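Local coordinates for protein ornithine carbamoyltransferase (Giardia intestinalis, PDB 3GRF) that probably catalyses the interconversion of ornithine plus carbamoyl phosphate with citrulline plus phosphate, as part of arginine degradation, at residues Glu63-Arg68 with Asn309-Ala314; Arg8-Ile13 with Gly133-Met138; Thr105-Thr110 with Asn127-Phe132. All blocks are in the same frame, centred on the assembly; numbering follows the deposited sequence.

In the fold
All three contacts lie in or against the carbamoyl phosphate-binding half of the chain. Contacts 1 and 2 are buried, whereas contact 3 runs from a buried strand end to exposed loops. Contact 1 seats the last helix, 303-322, on helix 56-69 through aliphatic groups and an arginine. Contact 2 is almost purely apolar and fixes the N-terminal segment at the start of helix 135-151, which leans on helix 303-322 through R310. Contact 3 is backbone-led, with one sheet bond, a bridging water and Asx turns. Contacts 2 and 3 are continuous: N127 bonds to the backbone of L10 and L11, and 127-132 runs directly into 133-138.

Contact 1 of 3, residues Glu63-Arg68 with Asn309-Ala314; sequences ETAMTR and NRLHSA
L311 drives its isopropyl end against A65 and R68 where helix 303-322, the last of the chain, packs on helix 56-69 of the carbamoyl phosphate-binding domain. The segment axes come within 8.6 Å and cross at -52°, close to a common class of ridges-into-grooves packing. Small residues permit the approach: A65 CB and A314 CB are 3.9 Å apart, and M315 and L318 continue the same helical face beside A65. L311 CG is anti to the backbone N (chi1 166°), and its CD1 rests 3.5 Å from A65 N. The same methyl touches T64 CG2 at 3.7 Å, the two side chains crossing at about a right angle, while T64 OG1 turns back to V60 O of its own helix. The charged part is R68, whose chain bends at chi3. Its CD packs 3.7 Å from L311 CD2, and that methyl also sits over one face of the guanidinium, offset toward the rim. M100 of a second subunit packs against T64 and R310, so the joint borders the subunit interface. Beyond the leucine, R68 NH2 reaches the edge of the H312 ring, 4.2 Å from CE1, with the two planes 78° apart.

Contact 2 of 3, residues Arg8-Ile13 with Gly133-Met138; sequences RHLLTI and GHPLQM
L10 and I13 both pack against the pyrrolidine ring of P135, which buries more than any other residue here. P135 CB meets both, 3.8 Å from L10 CG and 3.7 Å from I13 CD1. L10 O approaches P135 CG at 3.8 Å, and I13 CD1 also lies 3.4 Å from P135 O. Both aliphatic side chains slide past the proline in the opposite direction to it. I13 CG1 is anti to the backbone N (chi1 -157°), whereas CG2 takes the crowded position between N and the carbonyl carbon. CG1 packs 3.8 Å from M138 CB; the methionine chain bends at chi2 and chi3, its end leading away from segment 8-13, and the side chain touches D177 and L178.

H134 to Q137 form the HPxQ signature of aspartate/ornithine carbamoyltransferases, which in relatives lies at the carbamoyl phosphate site, probably as here. The second shell is polar. H134 stands at the N-cap position of helix 135-151, and its O accepts from M138 N at 3.1 Å. D177 ties the two segments together: its OD2 takes H134 N and its OD1 takes I13 N. The helix start is thus fastened to helix 173-185. L10 bonds through its backbone to C125 and N127, placing segment 8-13 beside the outer strand 125-127, while its side chain packs on V317 and F321 of helix 303-322.

Contact 3 of 3, residues Thr105-Thr110 with Asn127-Phe132; sequences TARLAT and NALDDF
A128 N donates to A106 O at the end of a beta-alpha-beta crossover, where strand 103-107 runs parallel to strand 125-127 at one margin of the four-stranded sheet. This 2.8 Å bond is nearly straight at the hydrogen (168°), although the donor stands above the carbonyl plane. Packing is closest just past it. R107 CG, anti to the backbone N, lies 3.6 Å from A128 O, and the chain then bends at chi2 to run beside L129, both side chains pointing the same way. L129 CD2 lies over one face of the guanidinium, a tight 3.2 Å from R107 NH2.

Beyond these residues direct backbone pairing stops and a water bridges the chains. It accepts from L108 N (2.6 Å) and lies 2.8 Å from L129 O, to which it probably donates. The 127-132 turn is held from within: N127 OD1 accepts from L129 N and D130 OD1 from F132 N, two successive Asx turns. D130 OD1 also accepts from G133 N, and CB of the same aspartate rests 3.5 Å from L108 O. The far end is looser, with A109 and D131 exposed. T110 occupies the N-cap position of helix 111-120, whose first residue, K111, donates its N to D131 OD2. At this exposed rim the T110 and D131 side chains lie side by side, pointing the same way, with D131 OD2 3.7 Å from T110 C.

Contact 1 of 3, residues Glu63-Arg68 with Asn309-Ala314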
loop_
_atom_site.group_PDB
_atom_site.type_symbol
_atom_site.label_atom_id
_atom_site.label_comp_id
_atom_site.label_asym_id
_atom_site.label_seq_id
_atom_site.Cartn_x
_atom_site.Cartn_y
_atom_site.Cartn_z
ATOM N N GLU A 63 -4.371 8.694 1.714
ATOM C CA GLU A 63 -3.796 7.612 2.485
ATOM C C GLU A 63 -3.499 8.126 3.926
ATOM O O GLU A 63 -3.783 7.452 4.916
ATOM C CB GLU A 63 -2.522 7.078 1.768
ATOM C CG GLU A 63 -2.514 5.542 1.599
ATOM C CD GLU A 63 -1.455 4.984 0.668
ATOM O OE1 GLU A 63 -1.330 5.457 -0.506
ATOM O OE2 GLU A 63 -0.775 4.026 1.086
ATOM N N THR A 64 -2.958 9.342 4.022
ATOM C CA THR A 64 -2.684 9.993 5.298
ATOM C C THR A 64 -3.968 10.329 6.050
ATOM O O THR A 64 -4.018 10.185 7.297
ATOM C CB THR A 64 -1.820 11.269 5.083
ATOM O OG1 THR A 64 -0.661 10.896 4.383
ATOM C CG2 THR A 64 -1.342 11.872 6.453
ATOM N N ALA A 65 -5.002 10.773 5.311
ATOM C CA ALA A 65 -6.281 11.156 5.929
ATOM C C ALA A 65 -6.820 9.974 6.670
ATOM O O ALA A 65 -7.219 10.111 7.827
ATOM C CB ALA A 65 -7.295 11.676 4.900
ATOM N N MET A 66 -6.756 8.789 6.053
ATOM C CA MET A 66 -7.343 7.603 6.691
ATOM C C MET A 66 -6.585 7.194 7.902
ATOM O O MET A 66 -7.190 6.841 8.900
ATOM C CB MET A 66 -7.484 6.415 5.729
ATOM C CG MET A 66 -8.487 6.619 4.578
ATOM S SD MET A 66 -10.222 6.766 5.091
ATOM C CE MET A 66 -10.438 5.156 5.800
ATOM N N THR A 67 -5.258 7.239 7.841
ATOM C CA THR A 67 -4.423 6.947 9.034
ATOM C C THR A 67 -4.766 7.883 10.177
ATOM O O THR A 67 -4.824 7.478 11.351
ATOM C CB THR A 67 -2.936 7.068 8.688
ATOM O OG1 THR A 67 -2.658 6.174 7.599
ATOM C CG2 THR A 67 -2.037 6.704 9.887
ATOM N N ARG A 68 -5.010 9.143 9.857
ATOM C CA ARG A 68 -5.292 10.144 10.916
ATOM C C ARG A 68 -6.625 9.964 11.611
ATOM O O ARG A 68 -6.835 10.465 12.715
ATOM C CB ARG A 68 -5.147 11.550 10.367
ATOM C CG ARG A 68 -3.672 11.915 10.204
ATOM C CD ARG A 68 -3.503 13.223 9.475
ATOM N NE ARG A 68 -3.731 14.403 10.318
ATOM C CZ ARG A 68 -2.778 15.130 10.901
ATOM N NH1 ARG A 68 -1.510 14.785 10.778
ATOM N NH2 ARG A 68 -3.102 16.204 11.636
ATOM N N ASN A 309 -3.468 21.383 2.724
ATOM C CA ASN A 309 -4.886 21.381 3.146
ATOM C C ASN A 309 -5.717 20.316 2.416
ATOM O O ASN A 309 -6.844 20.014 2.811
ATOM C CB ASN A 309 -5.523 22.777 2.954
ATOM C CG ASN A 309 -5.134 23.748 4.064
ATOM O OD1 ASN A 309 -4.844 23.347 5.198
ATOM N ND2 ASN A 309 -5.154 25.032 3.759
ATOM N N ARG A 310 -5.155 19.701 1.379
ATOM C CA ARG A 310 -5.732 18.506 0.777
ATOM C C ARG A 310 -5.955 17.456 1.834
ATOM O O ARG A 310 -6.975 16.754 1.807
ATOM C CB ARG A 310 -4.861 17.928 -0.361
ATOM C CG ARG A 310 -4.860 18.763 -1.668
ATOM C CD ARG A 310 -6.295 18.918 -2.239
ATOM N NE ARG A 310 -6.769 17.600 -2.685
ATOM C CZ ARG A 310 -6.402 16.983 -3.820
ATOM N NH1 ARG A 310 -5.618 17.584 -4.711
ATOM N NH2 ARG A 310 -6.841 15.759 -4.079
ATOM N N LEU A 311 -5.036 17.392 2.795
ATOM C CA LEU A 311 -5.081 16.395 3.867
ATOM C C LEU A 311 -6.332 16.591 4.713
ATOM O O LEU A 311 -7.155 15.703 4.846
ATOM C CB LEU A 311 -3.783 16.415 4.733
ATOM C CG LEU A 311 -3.870 15.639 6.091
ATOM C CD1 LEU A 311 -4.209 14.140 5.915
ATOM C CD2 LEU A 311 -2.713 15.834 7.009
ATOM N N HIS A 312 -6.433 17.752 5.339
ATOM C CA HIS A 312 -7.531 18.000 6.263
ATOM C C HIS A 312 -8.901 18.050 5.571
ATOM O O HIS A 312 -9.902 17.626 6.111
ATOM C CB HIS A 312 -7.242 19.323 6.975
ATOM C CG HIS A 312 -5.829 19.441 7.455
ATOM N ND1 HIS A 312 -5.301 18.611 8.420
ATOM C CD2 HIS A 312 -4.821 20.249 7.057
ATOM C CE1 HIS A 312 -4.040 18.935 8.624
ATOM N NE2 HIS A 312 -3.728 19.933 7.813
ATOM N N SER A 313 -8.965 18.602 4.368
ATOM C CA SER A 313 -10.236 18.562 3.605
ATOM C C SER A 313 -10.616 17.139 3.155
ATOM O O SER A 313 -11.787 16.825 2.942
ATOM C CB SER A 313 -10.116 19.499 2.433
ATOM O OG SER A 313 -8.956 19.144 1.698
ATOM N N ALA A 314 -9.625 16.272 3.050
ATOM C CA ALA A 314 -9.888 14.881 2.699
ATOM C C ALA A 314 -10.458 14.182 3.894
ATOM O O ALA A 314 -11.388 13.397 3.734
ATOM C CB ALA A 314 -8.610 14.159 2.204
#

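Contact 2 of 3, residues Arg8-Ile13 with Gly133-Met138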
loop_
_atom_site.group_PDB
_atom_site.type_symbol
_atom_site.label_atom_id
_atom_site.label_comp_id
_atom_site.label_asym_id
_atom_site.label_seq_id
_atom_site.Cartn_x
_atom_site.Cartn_y
_atom_site.Cartn_z
ATOM N N ARG A 8 -25.311 8.237 -1.394
ATOM C CA ARG A 8 -24.753 9.545 -1.778
ATOM C C ARG A 8 -23.310 9.439 -2.233
ATOM O O ARG A 8 -22.478 8.865 -1.531
ATOM C CB ARG A 8 -24.865 10.580 -0.640
ATOM C CG ARG A 8 -26.213 11.234 -0.547
ATOM C CD ARG A 8 -26.116 12.716 -0.876
ATOM N NE ARG A 8 -26.175 13.495 0.350
ATOM C CZ ARG A 8 -25.753 14.743 0.516
ATOM N NH1 ARG A 8 -25.205 15.460 -0.463
ATOM N NH2 ARG A 8 -25.890 15.271 1.705
ATOM N N HIS A 9 -23.042 10.051 -3.387
ATOM C CA HIS A 9 -21.746 10.128 -4.028
ATOM C C HIS A 9 -21.243 11.575 -3.966
ATOM O O HIS A 9 -21.903 12.436 -3.378
ATOM C CB HIS A 9 -21.864 9.688 -5.486
ATOM C CG HIS A 9 -22.155 8.168 -5.582
ATOM N ND1 HIS A 9 -21.221 7.230 -5.179
ATOM C CD2 HIS A 9 -23.233 7.465 -6.006
ATOM C CE1 HIS A 9 -21.709 6.020 -5.361
ATOM N NE2 HIS A 9 -22.931 6.134 -5.860
ATOM N N LEU A 10 -20.106 11.845 -4.582
ATOM C CA LEU A 10 -19.529 13.180 -4.657
ATOM C C LEU A 10 -18.760 13.173 -5.950
ATOM O O LEU A 10 -17.553 12.937 -5.981
ATOM C CB LEU A 10 -18.571 13.472 -3.458
ATOM C CG LEU A 10 -17.977 14.877 -3.269
ATOM C CD1 LEU A 10 -19.040 15.861 -2.796
ATOM C CD2 LEU A 10 -16.819 14.855 -2.275
ATOM N N LEU A 11 -19.466 13.428 -7.045
ATOM C CA LEU A 11 -18.879 13.433 -8.362
ATOM C C LEU A 11 -18.476 14.860 -8.770
ATOM O O LEU A 11 -17.596 15.046 -9.611
ATOM C CB LEU A 11 -19.851 12.820 -9.377
ATOM C CG LEU A 11 -20.375 11.361 -9.263
ATOM C CD1 LEU A 11 -20.342 10.717 -10.633
ATOM C CD2 LEU A 11 -19.632 10.451 -8.281
ATOM N N THR A 12 -19.133 15.847 -8.148
ATOM C CA THR A 12 -18.804 17.254 -8.298
ATOM C C THR A 12 -19.137 17.882 -6.966
ATOM O O THR A 12 -19.734 17.222 -6.107
ATOM C CB THR A 12 -19.557 17.945 -9.514
ATOM O OG1 THR A 12 -20.951 18.104 -9.260
ATOM C CG2 THR A 12 -19.427 17.131 -10.768
ATOM N N ILE A 13 -18.750 19.137 -6.772
ATOM C CA ILE A 13 -18.929 19.722 -5.443
ATOM C C ILE A 13 -20.380 20.107 -5.181
ATOM O O ILE A 13 -20.796 20.187 -4.015
ATOM C CB ILE A 13 -17.923 20.871 -5.151
ATOM C CG1 ILE A 13 -17.759 21.033 -3.643
ATOM C CG2 ILE A 13 -18.355 22.196 -5.831
ATOM C CD1 ILE A 13 -17.078 19.871 -2.962
ATOM N N GLY A 133 -14.985 17.394 -12.777
ATOM C CA GLY A 133 -14.788 18.029 -11.459
ATOM C C GLY A 133 -13.562 17.631 -10.645
ATOM O O GLY A 133 -12.742 16.852 -11.098
ATOM N N HIS A 134 -13.459 18.158 -9.422
ATOM C CA HIS A 134 -12.383 17.834 -8.486
ATOM C C HIS A 134 -12.750 18.316 -7.090
ATOM O O HIS A 134 -12.111 19.229 -6.565
ATOM C CB HIS A 134 -11.040 18.466 -8.926
ATOM C CG HIS A 134 -9.842 17.847 -8.266
ATOM N ND1 HIS A 134 -8.549 18.309 -8.450
ATOM C CD2 HIS A 134 -9.754 16.821 -7.390
ATOM C CE1 HIS A 134 -7.721 17.583 -7.723
ATOM N NE2 HIS A 134 -8.427 16.668 -7.081
ATOM N N PRO A 135 -13.778 17.690 -6.491
ATOM C CA PRO A 135 -14.439 18.161 -5.281
ATOM C C PRO A 135 -13.574 18.079 -4.044
ATOM O O PRO A 135 -13.798 18.850 -3.102
ATOM C CB PRO A 135 -15.679 17.259 -5.161
ATOM C CG PRO A 135 -15.369 16.013 -6.006
ATOM C CD PRO A 135 -14.372 16.448 -7.035
ATOM N N LEU A 136 -12.613 17.148 -4.025
ATOM C CA LEU A 136 -11.627 17.058 -2.928
ATOM C C LEU A 136 -10.738 18.290 -2.867
ATOM O O LEU A 136 -10.385 18.794 -1.792
ATOM C CB LEU A 136 -10.757 15.806 -3.091
ATOM C CG LEU A 136 -11.422 14.442 -2.872
ATOM C CD1 LEU A 136 -10.474 13.292 -3.346
ATOM C CD2 LEU A 136 -11.783 14.299 -1.437
ATOM N N GLN A 137 -10.368 18.773 -4.046
ATOM C CA GLN A 137 -9.646 20.032 -4.200
ATOM C C GLN A 137 -10.576 21.163 -3.794
ATOM O O GLN A 137 -10.122 22.137 -3.216
ATOM C CB GLN A 137 -9.242 20.226 -5.689
ATOM C CG GLN A 137 -8.254 21.418 -5.984
ATOM C CD GLN A 137 -6.896 21.262 -5.299
ATOM O OE1 GLN A 137 -6.192 20.339 -5.576
ATOM N NE2 GLN A 137 -6.575 22.136 -4.349
ATOM N N MET A 138 -11.878 21.060 -4.104
ATOM C CA MET A 138 -12.770 22.199 -3.833
ATOM C C MET A 138 -12.877 22.405 -2.342
ATOM O O MET A 138 -12.691 23.513 -1.879
ATOM C CB MET A 138 -14.174 22.078 -4.476
ATOM C CG MET A 138 -14.171 22.125 -5.986
ATOM S SD MET A 138 -13.344 23.561 -6.739
ATOM C CE MET A 138 -11.678 22.978 -6.885
#

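Contact 3 of 3, residues Thr105-Thr110 with Asn127-Phe132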
loop_
_atom_site.group_PDB
_atom_site.type_symbol
_atom_site.label_atom_id
_atom_site.label_comp_id
_atom_site.label_asym_id
_atom_site.label_seq_id
_atom_site.Cartn_x
_atom_site.Cartn_y
_atom_site.Cartn_z
ATOM N N THR A 105 -12.702 6.149 -3.468
ATOM C CA THR A 105 -12.398 7.329 -4.269
ATOM C C THR A 105 -11.791 6.742 -5.532
ATOM O O THR A 105 -11.235 5.649 -5.486
ATOM C CB THR A 105 -11.301 8.217 -3.616
ATOM O OG1 THR A 105 -10.174 7.395 -3.375
ATOM C CG2 THR A 105 -11.744 8.850 -2.286
ATOM N N ALA A 106 -11.902 7.444 -6.653
ATOM C CA ALA A 106 -11.333 6.946 -7.903
ATOM C C ALA A 106 -10.925 8.128 -8.734
ATOM O O ALA A 106 -11.614 9.151 -8.771
ATOM C CB ALA A 106 -12.338 6.095 -8.670
ATOM N N ARG A 107 -9.780 7.994 -9.372
ATOM C CA ARG A 107 -9.213 8.998 -10.244
ATOM C C ARG A 107 -9.205 8.371 -11.608
ATOM O O ARG A 107 -8.245 7.673 -11.941
ATOM C CB ARG A 107 -7.814 9.397 -9.778
ATOM C CG ARG A 107 -7.370 10.800 -10.196
ATOM C CD ARG A 107 -6.944 10.815 -11.663
ATOM N NE ARG A 107 -6.115 11.978 -12.022
ATOM C CZ ARG A 107 -5.175 12.523 -11.240
ATOM N NH1 ARG A 107 -4.926 12.022 -10.035
ATOM N NH2 ARG A 107 -4.498 13.581 -11.673
ATOM N N LEU A 108 -10.245 8.592 -12.412
ATOM C CA LEU A 108 -10.370 7.918 -13.705
ATOM C C LEU A 108 -10.427 8.961 -14.824
ATOM O O LEU A 108 -10.823 10.114 -14.596
ATOM C CB LEU A 108 -11.599 6.976 -13.705
ATOM C CG LEU A 108 -11.734 6.001 -12.513
ATOM C CD1 LEU A 108 -13.159 5.490 -12.282
ATOM C CD2 LEU A 108 -10.742 4.836 -12.592
ATOM N N ALA A 109 -10.003 8.564 -16.024
ATOM C CA ALA A 109 -9.941 9.472 -17.175
ATOM C C ALA A 109 -11.216 10.333 -17.331
ATOM O O ALA A 109 -11.160 11.560 -17.130
ATOM C CB ALA A 109 -9.631 8.705 -18.452
ATOM N N THR A 110 -12.351 9.688 -17.642
ATOM C CA THR A 110 -13.587 10.398 -17.998
ATOM C C THR A 110 -14.651 10.342 -16.914
ATOM O O THR A 110 -14.672 9.418 -16.098
ATOM C CB THR A 110 -14.222 9.833 -19.269
ATOM O OG1 THR A 110 -14.548 8.449 -19.060
ATOM C CG2 THR A 110 -13.283 10.016 -20.485
ATOM N N ASN A 127 -15.182 11.348 -6.669
ATOM C CA ASN A 127 -14.350 11.613 -7.821
ATOM C C ASN A 127 -13.078 12.330 -7.319
ATOM O O ASN A 127 -13.142 13.435 -6.779
ATOM C CB ASN A 127 -15.168 12.463 -8.810
ATOM C CG ASN A 127 -14.326 13.118 -9.870
ATOM O OD1 ASN A 127 -13.298 12.604 -10.262
ATOM N ND2 ASN A 127 -14.793 14.241 -10.378
ATOM N N ALA A 128 -11.930 11.673 -7.492
ATOM C CA ALA A 128 -10.635 12.193 -7.032
ATOM C C ALA A 128 -9.940 12.934 -8.176
ATOM O O ALA A 128 -8.780 13.309 -8.078
ATOM C CB ALA A 128 -9.759 11.032 -6.509
ATOM N N LEU A 129 -10.657 13.076 -9.293
ATOM C CA LEU A 129 -10.356 14.025 -10.363
ATOM C C LEU A 129 -10.783 13.349 -11.655
ATOM O O LEU A 129 -10.415 12.207 -11.904
ATOM C CB LEU A 129 -8.869 14.421 -10.440
ATOM C CG LEU A 129 -8.401 15.304 -11.629
ATOM C CD1 LEU A 129 -9.214 16.585 -11.787
ATOM C CD2 LEU A 129 -6.936 15.665 -11.485
ATOM N N ASP A 130 -11.583 14.041 -12.464
ATOM C CA ASP A 130 -11.892 13.574 -13.818
ATOM C C ASP A 130 -12.049 14.798 -14.682
ATOM O O ASP A 130 -11.749 15.892 -14.218
ATOM C CB ASP A 130 -13.128 12.648 -13.840
ATOM C CG ASP A 130 -14.450 13.356 -13.488
ATOM O OD1 ASP A 130 -14.483 14.546 -13.096
ATOM O OD2 ASP A 130 -15.483 12.680 -13.621
ATOM N N ASP A 131 -12.544 14.636 -15.911
ATOM C CA ASP A 131 -12.698 15.764 -16.845
ATOM C C ASP A 131 -13.877 16.697 -16.566
ATOM O O ASP A 131 -14.152 17.595 -17.358
ATOM C CB ASP A 131 -12.693 15.296 -18.304
ATOM C CG ASP A 131 -13.810 14.317 -18.633
ATOM O OD1 ASP A 131 -13.826 13.896 -19.814
ATOM O OD2 ASP A 131 -14.643 13.975 -17.746
ATOM N N PHE A 132 -14.556 16.501 -15.435
ATOM C CA PHE A 132 -15.766 17.284 -15.117
ATOM C C PHE A 132 -15.748 17.950 -13.720
ATOM O O PHE A 132 -16.416 18.967 -13.515
ATOM C CB PHE A 132 -17.016 16.412 -15.289
ATOM C CG PHE A 132 -18.296 17.185 -15.493
ATOM C CD1 PHE A 132 -18.407 18.122 -16.506
ATOM C CD2 PHE A 132 -19.419 16.927 -14.688
ATOM C CE1 PHE A 132 -19.593 18.830 -16.698
ATOM C CE2 PHE A 132 -20.617 17.617 -14.872
ATOM C CZ PHE A 132 -20.699 18.567 -15.896
HETATM O O HOH W 1 -12.265 10.165 -11.977
#